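Local coordinates for EtuB protein (Clostridium kluyveri DSM 555, PDB 3IO0), which probably builds the shell of a bacterial microcompartment linked to ethanol utilisation, as a trimer whose chain carries two tandem microcompartment domains, at residues G48-M53 with H121-Y126; A80-F85 with T186-I191; G147-A152 with Q202-A207. All coordinates share one frame; numbering follows the deposited sequence.

Contact 1 of 3, residues G48-M53 with H121-Y126; sequences GAPAQM and HLEVQY
P50 begins helix 50-61 and rests against strand 120-127, its CA 6.9 Å from the CA of Q125. The helix belongs to the first sequence repeat and the strand to the second, so the contact joins the two microcompartment domains. E123 and Q125, two residues apart, both point at the helix start.

E123 is fully stretched. CG lies anti to the backbone N (chi1 180°) and CD continues the line (chi2 174°). This brings the carboxylate against the pyrrolidine ring of P50, which it crosses obliquely. E123 OE1 lies 3.4 Å from P50 CD and also near P50 CG, while E123 OE2 lies 3.5 Å from P50 CB. A51 N is 3.2 Å from E123 OE2.

Q125 is bent where E123 is straight, its chi2 of -67° folding CD back. Q125 CG packs 3.8 Å from P50 CB. Q125 NE2 lies against A51, 3.6 Å from A51 CB. Q125 NE2 also donates to E123 OE2 at 3.1 Å. The bond is almost straight, uses the anti lone pair of OE2 and stays in the amide plane of Q125. NE2 has a further bond to Y110 O.

The carboxylate of E123 is thus buried beside a helix start. OE2 takes the bond from Q125, and OE1 a weak one from H150 NE2. The amide of Q125 probably helps to hold the carboxylate's rotation. The positive end of the helix dipole may help stabilise its charge. The ring of P50 and the methyl of A51 add apolar packing against E123 and Q125.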
ATOM      1  N   GLY A  48      -2.719  -6.077  11.842  1.00 45.01           N
ATOM      2  CA  GLY A  48      -2.272  -5.343  13.028  1.00 45.45           C
ATOM      3  C   GLY A  48      -0.763  -5.269  13.112  1.00 45.58           C
ATOM      4  O   GLY A  48      -0.060  -5.895  12.319  1.00 45.51           O
ATOM      5  N   ALA A  49      -0.271  -4.494  14.080  1.00 45.76           N
ATOM      6  CA  ALA A  49       1.164  -4.350  14.312  1.00 45.70           C
ATOM      7  C   ALA A  49       1.491  -3.976  15.756  1.00 45.91           C
ATOM      8  O   ALA A  49       2.351  -4.623  16.363  1.00 45.88           O
ATOM      9  CB  ALA A  49       1.784  -3.354  13.338  1.00 45.85           C
ATOM     10  N   PRO A  50       0.825  -2.931  16.316  1.00 46.00           N
ATOM     11  CA  PRO A  50       1.097  -2.620  17.732  1.00 45.92           C
ATOM     12  C   PRO A  50       0.803  -3.792  18.679  1.00 45.98           C
ATOM     13  O   PRO A  50       1.582  -4.038  19.599  1.00 45.70           O
ATOM     14  CB  PRO A  50       0.190  -1.409  18.015  1.00 45.68           C
ATOM     15  CG  PRO A  50      -0.052  -0.806  16.679  1.00 45.47           C
ATOM     16  CD  PRO A  50      -0.137  -1.972  15.739  1.00 45.80           C
ATOM     17  N   ALA A  51      -0.284  -4.523  18.435  1.00 46.23           N
ATOM     18  CA  ALA A  51      -0.624  -5.678  19.266  1.00 46.45           C
ATOM     19  C   ALA A  51       0.511  -6.703  19.307  1.00 46.54           C
ATOM     20  O   ALA A  51       0.938  -7.131  20.387  1.00 46.36           O
ATOM     21  CB  ALA A  51      -1.907  -6.324  18.779  1.00 46.69           C
ATOM     22  N   GLN A  52       1.003  -7.083  18.127  1.00 46.60           N
ATOM     23  CA  GLN A  52       2.072  -8.065  18.032  1.00 46.82           C
ATOM     24  C   GLN A  52       3.348  -7.493  18.620  1.00 46.96           C
ATOM     25  O   GLN A  52       4.092  -8.196  19.293  1.00 46.99           O
ATOM     26  CB  GLN A  52       2.301  -8.505  16.585  1.00 46.91           C
ATOM     27  CG  GLN A  52       1.246  -9.458  16.027  1.00 47.24           C
ATOM     28  CD  GLN A  52       0.053  -8.747  15.402  1.00 48.06           C
ATOM     29  OE1 GLN A  52      -0.162  -7.557  15.609  1.00 48.80           O
ATOM     30  NE2 GLN A  52      -0.728  -9.484  14.629  1.00 48.56           N
ATOM     31  N   MET A  53       3.590  -6.207  18.371  1.00 47.23           N
ATOM     32  CA  MET A  53       4.746  -5.517  18.944  1.00 47.29           C
ATOM     33  C   MET A  53       4.686  -5.594  20.468  1.00 47.17           C
ATOM     34  O   MET A  53       5.689  -5.913  21.102  1.00 47.18           O
ATOM     35  CB  MET A  53       4.832  -4.061  18.457  1.00 47.23           C
ATOM     36  CG  MET A  53       5.067  -3.910  16.956  1.00 47.40           C
ATOM     37  SD  MET A  53       5.678  -2.283  16.429  1.00 47.81           S
ATOM     38  CE  MET A  53       4.151  -1.387  16.286  1.00 49.18           C
ATOM     39  N   HIS A 121     -10.983   1.503  12.076  1.00 50.82           N
ATOM     40  CA  HIS A 121     -10.605   0.829  13.305  1.00 50.43           C
ATOM     41  C   HIS A 121     -10.047   1.803  14.332  1.00 50.56           C
ATOM     42  O   HIS A 121      -9.721   2.947  14.007  1.00 50.66           O
ATOM     43  CB  HIS A 121      -9.569  -0.252  13.009  1.00 50.20           C
ATOM     44  CG  HIS A 121      -8.391   0.236  12.223  1.00 49.81           C
ATOM     45  ND1 HIS A 121      -7.374   0.980  12.785  1.00 49.32           N
ATOM     46  CD2 HIS A 121      -8.062   0.080  10.919  1.00 49.68           C
ATOM     47  CE1 HIS A 121      -6.472   1.263  11.866  1.00 48.61           C
ATOM     48  NE2 HIS A 121      -6.866   0.729  10.724  1.00 49.76           N
ATOM     49  N   LEU A 122      -9.941   1.340  15.570  1.00 50.52           N
ATOM     50  CA  LEU A 122      -9.279   2.085  16.621  1.00 50.97           C
ATOM     51  C   LEU A 122      -8.376   1.126  17.385  1.00 51.33           C
ATOM     52  O   LEU A 122      -8.736  -0.034  17.583  1.00 51.59           O
ATOM     53  CB  LEU A 122     -10.312   2.692  17.561  1.00 50.96           C
ATOM     54  CG  LEU A 122      -9.762   3.436  18.782  1.00 51.64           C
ATOM     55  CD1 LEU A 122      -9.261   4.808  18.403  1.00 51.97           C
ATOM     56  CD2 LEU A 122     -10.816   3.559  19.856  1.00 52.71           C
ATOM     57  N   GLU A 123      -7.199   1.591  17.786  1.00 51.51           N
ATOM     58  CA  GLU A 123      -6.296   0.758  18.565  1.00 52.23           C
ATOM     59  C   GLU A 123      -5.495   1.602  19.524  1.00 52.50           C
ATOM     60  O   GLU A 123      -4.864   2.595  19.142  1.00 52.80           O
ATOM     61  CB  GLU A 123      -5.354  -0.061  17.682  1.00 52.03           C
ATOM     62  CG  GLU A 123      -4.375  -0.946  18.469  1.00 52.69           C
ATOM     63  CD  GLU A 123      -3.535  -1.859  17.584  1.00 53.47           C
ATOM     64  OE1 GLU A 123      -3.425  -1.588  16.368  1.00 56.11           O
ATOM     65  OE2 GLU A 123      -2.986  -2.864  18.098  1.00 55.52           O
ATOM     66  N   VAL A 124      -5.528   1.190  20.782  1.00 52.74           N
ATOM     67  CA  VAL A 124      -4.795   1.867  21.823  1.00 52.78           C
ATOM     68  C   VAL A 124      -4.069   0.800  22.637  1.00 52.90           C
ATOM     69  O   VAL A 124      -4.703  -0.098  23.185  1.00 53.16           O
ATOM     70  CB  VAL A 124      -5.744   2.695  22.708  1.00 52.71           C
ATOM     71  CG1 VAL A 124      -4.954   3.591  23.614  1.00 53.28           C
ATOM     72  CG2 VAL A 124      -6.658   3.551  21.855  1.00 52.57           C
ATOM     73  N   GLN A 125      -2.743   0.891  22.682  1.00 52.81           N
ATOM     74  CA  GLN A 125      -1.915  -0.072  23.396  1.00 52.95           C
ATOM     75  C   GLN A 125      -1.136   0.611  24.501  1.00 53.01           C
ATOM     76  O   GLN A 125      -0.822   1.800  24.410  1.00 53.01           O
ATOM     77  CB  GLN A 125      -0.928  -0.760  22.449  1.00 53.08           C
ATOM     78  CG  GLN A 125      -1.559  -1.665  21.383  1.00 53.99           C
ATOM     79  CD  GLN A 125      -2.234  -2.912  21.946  1.00 54.81           C
ATOM     80  OE1 GLN A 125      -2.177  -3.189  23.155  1.00 55.94           O
ATOM     81  NE2 GLN A 125      -2.875  -3.674  21.063  1.00 53.73           N
ATOM     82  N   TYR A 126      -0.808  -0.159  25.537  1.00 53.13           N
ATOM     83  CA  TYR A 126      -0.062   0.349  26.687  1.00 53.01           C
ATOM     84  C   TYR A 126       0.988  -0.653  27.146  1.00 52.83           C
ATOM     85  O   TYR A 126       0.763  -1.860  27.074  1.00 53.32           O
ATOM     86  CB  TYR A 126      -1.014   0.660  27.847  1.00 53.12           C
ATOM     87  CG  TYR A 126      -0.307   0.959  29.156  1.00 53.51           C
ATOM     88  CD1 TYR A 126       0.362   2.164  29.345  1.00 53.33           C
ATOM     89  CD2 TYR A 126      -0.299   0.029  30.202  1.00 53.25           C
ATOM     90  CE1 TYR A 126       1.023   2.437  30.532  1.00 53.19           C
ATOM     91  CE2 TYR A 126       0.360   0.299  31.393  1.00 52.78           C
ATOM     92  CZ  TYR A 126       1.018   1.507  31.547  1.00 53.01           C
ATOM     93  OH  TYR A 126       1.672   1.804  32.718  1.00 53.45           O
TER

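Contact 2 of 3, residues A80-F85 with T186-I191; sequences AGHGIF and TNEILI
T186, whose methyl lies over the ring of H82, donates its hydroxyl OG1 to E188 OE1 at 2.6 Å. The donor comes to OE1 from above the carboxylate plane, 39° out of it. The bond ties two residues that both face the 80-85 segment.

The methyl CG2 of T186 stands 3.5 Å from the centroid of the H82 ring, a CH-pi contact over one face. T186 CG2 is offset toward the rim and comes 3.3 Å from H82 NE2. Chi1 of T186 (55°) puts OG1 between the backbone N and the carbonyl carbon, and CG2 anti to that carbon. The two side chains cross at about a right angle. S184 N hydrogen-bonds H82 NE2, which helps set the ring beside T186. E188 OE1 also comes near this ring, 3.7 Å from H82 CE1. The carboxylate plane is turned 59° from the ring. The other oxygen, E188 OE2, lies 3.4 Å from G81 CA, which carries no side chain.

Each segment leads into the fifth strand, in chain order, of its own five-stranded antiparallel sheet. One strand is 84-90 of the first repeat, the other 189-195 of the second. The contact therefore joins matching loops of the tandem domains.

One backbone bond crosses between them, from N187 N to A80 O at 3.0 Å, in the carbonyl plane of A80. N187 is the centre of an inverse gamma turn. A80 CB and N187 CB pack 4.1 Å apart. Beyond CB the side chain of N187 leads away. Its ND2 hydrogen-bonds D75 OD2 and A45 O of the second subunit, and its OD1 accepts from A154 N.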
ATOM      1  N   ALA A  80      -7.316  -0.950   6.717  1.00 48.35           N
ATOM      2  CA  ALA A  80      -6.675   0.331   6.448  1.00 47.64           C
ATOM      3  C   ALA A  80      -5.317   0.506   7.179  1.00 47.18           C
ATOM      4  O   ALA A  80      -4.729   1.587   7.116  1.00 47.07           O
ATOM      5  CB  ALA A  80      -7.625   1.460   6.850  1.00 47.57           C
ATOM      6  N   GLY A  81      -4.833  -0.542   7.860  1.00 46.59           N
ATOM      7  CA  GLY A  81      -3.600  -0.493   8.663  1.00 45.94           C
ATOM      8  C   GLY A  81      -2.433  -1.332   8.161  1.00 45.95           C
ATOM      9  O   GLY A  81      -2.326  -1.646   6.967  1.00 46.02           O
ATOM     10  N   HIS A  82      -1.534  -1.662   9.079  1.00 45.81           N
ATOM     11  CA  HIS A  82      -0.428  -2.595   8.844  1.00 45.86           C
ATOM     12  C   HIS A  82      -0.904  -3.989   9.351  1.00 46.28           C
ATOM     13  O   HIS A  82      -1.883  -4.026  10.100  1.00 46.79           O
ATOM     14  CB  HIS A  82       0.762  -2.092   9.646  1.00 45.72           C
ATOM     15  CG  HIS A  82       1.127  -0.658   9.377  1.00 45.86           C
ATOM     16  ND1 HIS A  82       0.809   0.367  10.241  1.00 46.41           N
ATOM     17  CD2 HIS A  82       1.822  -0.085   8.363  1.00 45.80           C
ATOM     18  CE1 HIS A  82       1.281   1.508   9.769  1.00 45.63           C
ATOM     19  NE2 HIS A  82       1.899   1.261   8.628  1.00 45.21           N
ATOM     20  N   GLY A  83      -0.284  -5.139   9.046  1.00 46.17           N
ATOM     21  CA  GLY A  83       1.035  -5.344   8.491  1.00 46.04           C
ATOM     22  C   GLY A  83       2.072  -5.522   9.598  1.00 46.08           C
ATOM     23  O   GLY A  83       2.547  -4.522  10.148  1.00 46.91           O
ATOM     24  N   ILE A  84       2.455  -6.746   9.960  1.00 45.28           N
ATOM     25  CA  ILE A  84       3.591  -6.838  10.903  1.00 44.88           C
ATOM     26  C   ILE A  84       4.641  -7.923  10.622  1.00 44.78           C
ATOM     27  O   ILE A  84       4.297  -9.074  10.347  1.00 45.26           O
ATOM     28  CB  ILE A  84       3.154  -6.799  12.392  1.00 44.72           C
ATOM     29  CG1 ILE A  84       4.363  -6.731  13.321  1.00 45.21           C
ATOM     30  CG2 ILE A  84       2.313  -7.971  12.744  1.00 44.66           C
ATOM     31  CD1 ILE A  84       5.080  -5.397  13.337  1.00 45.09           C
ATOM     32  N   PHE A  85       5.915  -7.539  10.688  1.00 44.32           N
ATOM     33  CA  PHE A  85       7.018  -8.469  10.459  1.00 44.09           C
ATOM     34  C   PHE A  85       8.173  -8.200  11.416  1.00 44.27           C
ATOM     35  O   PHE A  85       8.926  -7.234  11.256  1.00 44.08           O
ATOM     36  CB  PHE A  85       7.485  -8.404   9.011  1.00 43.97           C
ATOM     37  CG  PHE A  85       8.647  -9.309   8.692  1.00 43.78           C
ATOM     38  CD1 PHE A  85       8.500 -10.694   8.713  1.00 43.66           C
ATOM     39  CD2 PHE A  85       9.881  -8.774   8.330  1.00 43.12           C
ATOM     40  CE1 PHE A  85       9.577 -11.540   8.398  1.00 43.01           C
ATOM     41  CE2 PHE A  85      10.954  -9.600   8.022  1.00 43.22           C
ATOM     42  CZ  PHE A  85      10.800 -10.993   8.052  1.00 43.27           C
ATOM     43  N   THR A 186      -0.905   3.940   5.286  1.00 44.68           N
ATOM     44  CA  THR A 186      -2.141   3.463   5.882  1.00 44.29           C
ATOM     45  C   THR A 186      -3.082   4.653   6.016  1.00 44.35           C
ATOM     46  O   THR A 186      -2.647   5.802   5.967  1.00 44.37           O
ATOM     47  CB  THR A 186      -1.869   2.787   7.240  1.00 44.11           C
ATOM     48  OG1 THR A 186      -1.159   3.685   8.097  1.00 43.40           O
ATOM     49  CG2 THR A 186      -1.016   1.543   7.039  1.00 43.99           C
ATOM     50  N   ASN A 187      -4.374   4.405   6.151  1.00 44.48           N
ATOM     51  CA  ASN A 187      -5.281   5.526   6.346  1.00 44.59           C
ATOM     52  C   ASN A 187      -5.440   5.834   7.836  1.00 44.52           C
ATOM     53  O   ASN A 187      -6.543   5.788   8.377  1.00 44.53           O
ATOM     54  CB  ASN A 187      -6.624   5.279   5.665  1.00 44.50           C
ATOM     55  CG  ASN A 187      -7.364   6.565   5.354  1.00 44.94           C
ATOM     56  OD1 ASN A 187      -7.268   7.554   6.090  1.00 46.24           O
ATOM     57  ND2 ASN A 187      -8.120   6.560   4.265  1.00 45.15           N
ATOM     58  N   GLU A 188      -4.325   6.157   8.485  1.00 44.44           N
ATOM     59  CA  GLU A 188      -4.301   6.367   9.926  1.00 44.67           C
ATOM     60  C   GLU A 188      -3.523   7.613  10.310  1.00 44.86           C
ATOM     61  O   GLU A 188      -2.620   8.042   9.586  1.00 44.86           O
ATOM     62  CB  GLU A 188      -3.620   5.190  10.620  1.00 44.55           C
ATOM     63  CG  GLU A 188      -4.223   3.819  10.391  1.00 44.81           C
ATOM     64  CD  GLU A 188      -3.237   2.714  10.724  1.00 45.71           C
ATOM     65  OE1 GLU A 188      -2.031   2.889  10.441  1.00 45.69           O
ATOM     66  OE2 GLU A 188      -3.656   1.670  11.269  1.00 46.87           O
ATOM     67  N   ILE A 189      -3.878   8.184  11.461  1.00 45.05           N
ATOM     68  CA  ILE A 189      -2.947   9.024  12.224  1.00 44.90           C
ATOM     69  C   ILE A 189      -2.485   8.216  13.436  1.00 45.28           C
ATOM     70  O   ILE A 189      -3.307   7.720  14.204  1.00 45.33           O
ATOM     71  CB  ILE A 189      -3.568  10.376  12.664  1.00 44.61           C
ATOM     72  CG1 ILE A 189      -3.747  11.302  11.460  1.00 43.92           C
ATOM     73  CG2 ILE A 189      -2.718  11.046  13.739  1.00 43.66           C
ATOM     74  CD1 ILE A 189      -2.461  11.872  10.916  1.00 43.33           C
ATOM     75  N   LEU A 190      -1.170   8.060  13.576  1.00 45.78           N
ATOM     76  CA  LEU A 190      -0.586   7.344  14.709  1.00 46.33           C
ATOM     77  C   LEU A 190       0.186   8.278  15.628  1.00 46.96           C
ATOM     78  O   LEU A 190       0.875   9.188  15.172  1.00 47.28           O
ATOM     79  CB  LEU A 190       0.322   6.210  14.235  1.00 46.19           C
ATOM     80  CG  LEU A 190       1.046   5.377  15.299  1.00 45.79           C
ATOM     81  CD1 LEU A 190       0.902   3.878  15.031  1.00 45.59           C
ATOM     82  CD2 LEU A 190       2.497   5.783  15.410  1.00 44.34           C
ATOM     83  N   ILE A 191       0.060   8.040  16.926  1.00 47.55           N
ATOM     84  CA  ILE A 191       0.760   8.821  17.930  1.00 48.10           C
ATOM     85  C   ILE A 191       1.404   7.853  18.900  1.00 48.70           C
ATOM     86  O   ILE A 191       0.875   6.774  19.172  1.00 48.89           O
ATOM     87  CB  ILE A 191      -0.189   9.893  18.582  1.00 48.23           C
ATOM     88  CG1 ILE A 191      -0.082  11.174  17.788  1.00 48.25           C
ATOM     89  CG2 ILE A 191       0.135  10.244  20.025  1.00 47.99           C
ATOM     90  CD1 ILE A 191       1.295  11.429  17.299  1.00 48.29           C
TER

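Contact 3 of 3, residues G147-A152 with Q202-A207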
ATOM      1  N   GLY A 147       2.729   4.481  25.246  1.00 49.51           N
ATOM      2  CA  GLY A 147       1.406   4.340  24.636  1.00 49.73           C
ATOM      3  C   GLY A 147       1.418   4.398  23.115  1.00 49.89           C
ATOM      4  O   GLY A 147       2.223   5.134  22.529  1.00 50.33           O
ATOM      5  N   ILE A 148       0.529   3.628  22.478  1.00 49.44           N
ATOM      6  CA  ILE A 148       0.381   3.656  21.022  1.00 49.29           C
ATOM      7  C   ILE A 148      -1.077   3.863  20.591  1.00 49.76           C
ATOM      8  O   ILE A 148      -1.979   3.160  21.047  1.00 50.19           O
ATOM      9  CB  ILE A 148       0.939   2.387  20.365  1.00 49.17           C
ATOM     10  CG1 ILE A 148       2.410   2.204  20.731  1.00 48.51           C
ATOM     11  CG2 ILE A 148       0.754   2.431  18.841  1.00 48.83           C
ATOM     12  CD1 ILE A 148       2.919   0.824  20.452  1.00 47.70           C
ATOM     13  N   MET A 149      -1.288   4.825  19.699  1.00 49.81           N
ATOM     14  CA  MET A 149      -2.616   5.241  19.279  1.00 49.80           C
ATOM     15  C   MET A 149      -2.680   5.266  17.779  1.00 49.74           C
ATOM     16  O   MET A 149      -1.750   5.759  17.132  1.00 50.17           O
ATOM     17  CB  MET A 149      -2.832   6.689  19.677  1.00 50.01           C
ATOM     18  CG  MET A 149      -3.492   6.918  20.981  1.00 50.39           C
ATOM     19  SD  MET A 149      -2.970   8.549  21.504  1.00 49.90           S
ATOM     20  CE  MET A 149      -1.474   8.091  22.361  1.00 49.69           C
ATOM     21  N   HIS A 150      -3.790   4.788  17.228  1.00 49.04           N
ATOM     22  CA  HIS A 150      -4.153   5.146  15.873  1.00 48.57           C
ATOM     23  C   HIS A 150      -5.598   4.803  15.598  1.00 48.36           C
ATOM     24  O   HIS A 150      -6.198   3.988  16.300  1.00 48.47           O
ATOM     25  CB  HIS A 150      -3.230   4.492  14.847  1.00 48.68           C
ATOM     26  CG  HIS A 150      -3.259   3.004  14.879  1.00 49.22           C
ATOM     27  ND1 HIS A 150      -4.262   2.268  14.288  1.00 50.79           N
ATOM     28  CD2 HIS A 150      -2.413   2.110  15.434  1.00 50.14           C
ATOM     29  CE1 HIS A 150      -4.033   0.981  14.479  1.00 51.13           C
ATOM     30  NE2 HIS A 150      -2.919   0.859  15.178  1.00 51.13           N
ATOM     31  N   ALA A 151      -6.158   5.459  14.591  1.00 48.00           N
ATOM     32  CA  ALA A 151      -7.483   5.130  14.099  1.00 47.61           C
ATOM     33  C   ALA A 151      -7.569   5.411  12.595  1.00 47.49           C
ATOM     34  O   ALA A 151      -6.833   6.263  12.062  1.00 47.39           O
ATOM     35  CB  ALA A 151      -8.534   5.900  14.855  1.00 47.40           C
ATOM     36  N   ALA A 152      -8.445   4.665  11.923  1.00 46.90           N
ATOM     37  CA  ALA A 152      -8.708   4.836  10.506  1.00 46.39           C
ATOM     38  C   ALA A 152     -10.189   5.097  10.360  1.00 46.34           C
ATOM     39  O   ALA A 152     -10.983   4.487  11.066  1.00 46.59           O
ATOM     40  CB  ALA A 152      -8.323   3.594   9.739  1.00 46.24           C
ATOM     41  N   GLN A 202      -4.021   7.743  31.610  1.00 54.50           N
ATOM     42  CA  GLN A 202      -5.082   8.745  31.565  1.00 55.22           C
ATOM     43  C   GLN A 202      -5.311   9.247  30.121  1.00 55.10           C
ATOM     44  O   GLN A 202      -6.470   9.372  29.675  1.00 55.09           O
ATOM     45  CB  GLN A 202      -4.716   9.893  32.498  1.00 55.24           C
ATOM     46  CG  GLN A 202      -5.874  10.659  33.118  1.00 55.76           C
ATOM     47  CD  GLN A 202      -5.382  11.935  33.807  1.00 56.42           C
ATOM     48  OE1 GLN A 202      -6.013  12.989  33.704  1.00 58.97           O
ATOM     49  NE2 GLN A 202      -4.232  11.851  34.482  1.00 56.75           N
ATOM     50  N   SER A 203      -4.203   9.503  29.406  1.00 54.80           N
ATOM     51  CA  SER A 203      -4.214   9.902  27.987  1.00 54.23           C
ATOM     52  C   SER A 203      -4.803   8.826  27.085  1.00 53.91           C
ATOM     53  O   SER A 203      -5.715   9.088  26.302  1.00 54.04           O
ATOM     54  CB  SER A 203      -2.805  10.217  27.502  1.00 54.10           C
ATOM     55  OG  SER A 203      -2.367  11.462  27.990  1.00 54.54           O
ATOM     56  N   LEU A 204      -4.266   7.617  27.198  1.00 53.43           N
ATOM     57  CA  LEU A 204      -4.735   6.486  26.418  1.00 53.06           C
ATOM     58  C   LEU A 204      -6.246   6.301  26.529  1.00 52.97           C
ATOM     59  O   LEU A 204      -6.914   6.012  25.535  1.00 52.76           O
ATOM     60  CB  LEU A 204      -4.009   5.225  26.873  1.00 52.92           C
ATOM     61  CG  LEU A 204      -2.809   4.681  26.091  1.00 52.95           C
ATOM     62  CD1 LEU A 204      -2.319   5.589  24.976  1.00 52.71           C
ATOM     63  CD2 LEU A 204      -1.677   4.323  27.041  1.00 53.32           C
ATOM     64  N   THR A 205      -6.782   6.491  27.733  1.00 52.99           N
ATOM     65  CA  THR A 205      -8.181   6.177  27.992  1.00 53.17           C
ATOM     66  C   THR A 205      -9.106   7.220  27.406  1.00 53.10           C
ATOM     67  O   THR A 205     -10.157   6.872  26.841  1.00 53.32           O
ATOM     68  CB  THR A 205      -8.483   6.023  29.485  1.00 53.19           C
ATOM     69  OG1 THR A 205      -7.446   5.258  30.091  1.00 53.48           O
ATOM     70  CG2 THR A 205      -9.814   5.297  29.684  1.00 53.15           C
ATOM     71  N   ALA A 206      -8.721   8.487  27.556  1.00 52.67           N
ATOM     72  CA  ALA A 206      -9.484   9.580  26.980  1.00 52.50           C
ATOM     73  C   ALA A 206      -9.476   9.438  25.464  1.00 52.42           C
ATOM     74  O   ALA A 206     -10.506   9.612  24.805  1.00 52.30           O
ATOM     75  CB  ALA A 206      -8.904  10.910  27.397  1.00 52.44           C
ATOM     76  N   ALA A 207      -8.304   9.088  24.931  1.00 52.37           N
ATOM     77  CA  ALA A 207      -8.104   8.932  23.500  1.00 52.19           C
ATOM     78  C   ALA A 207      -8.988   7.823  22.954  1.00 52.32           C
ATOM     79  O   ALA A 207      -9.700   8.036  21.970  1.00 52.31           O
ATOM     80  CB  ALA A 207      -6.648   8.672  23.198  1.00 52.03           C
TER
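M149 and L204 meet with the methyl of the methionine against one branch of the leucine. The closest atoms are M149 CE and L204 CD1, 3.7 Å apart. M149 leaves strand 145-152 in the direction of the helix. Its chain then bends at chi3 (-88°), which places CE beside L204. The sulphur is left facing another residue, and M149 SD lies 4.1 Å from A207 CB. One methionine therefore reaches two residues that lie three apart on the same face of helix 197-217.

L204 does not start out toward the strand, but its branched end turns to it. Both methyls of L204, CD1 and CD2, face G147 CA from one side, each 3.9 Å away. With no side chain on G147, the leucine can settle directly on the backbone. The backbones come close here, G147 CA and L204 CA being 6.7 Å apart.

The short axes of strand and helix approach to 9.2 Å, with only 17° between their directions. G147 and M149 follow the same sense as L204 and A207, so the pairs match in order. This is helix-on-sheet packing in the second microcompartment domain. Strand 145-152 is the middle one of its five-stranded sheet, and helix 197-217 follows the adjacent strand 189-195.

V160 and A164 of helix 154-167 also touch M149, so two helices share that side chain. L204 further packs on V124 and Y126 of the next strand and on F230.

No hydrogen bond crosses the contact. G147 and M149 pair their backbones with I193 and I191 inside the sheet. Between the two segments the contact is apolar, made of methyl groups, a thioether and a bare glycine backbone.

How the contacts relate
All three contacts are buried. They differ in what they join. Contact 3 is internal to the second domain and wholly apolar. Contacts 1 and 2 both place a buried carboxylate beside the other domain, while contact 2 adds a backbone bond and a CH-pi contact. The centre of contact 1 lies about 5 Å from the centre of the chain, that of contact 3 about 14 Å. Contact 2 alone is within reach of other subunits. One sheet runs through all three, since strand 145-152 lies between 120-127 and 189-195. It takes I148 O to Q125 N and M149 O to I191 N. G48 N and H82 O, 2.8 Å apart, connect contacts 1 and 2 directly.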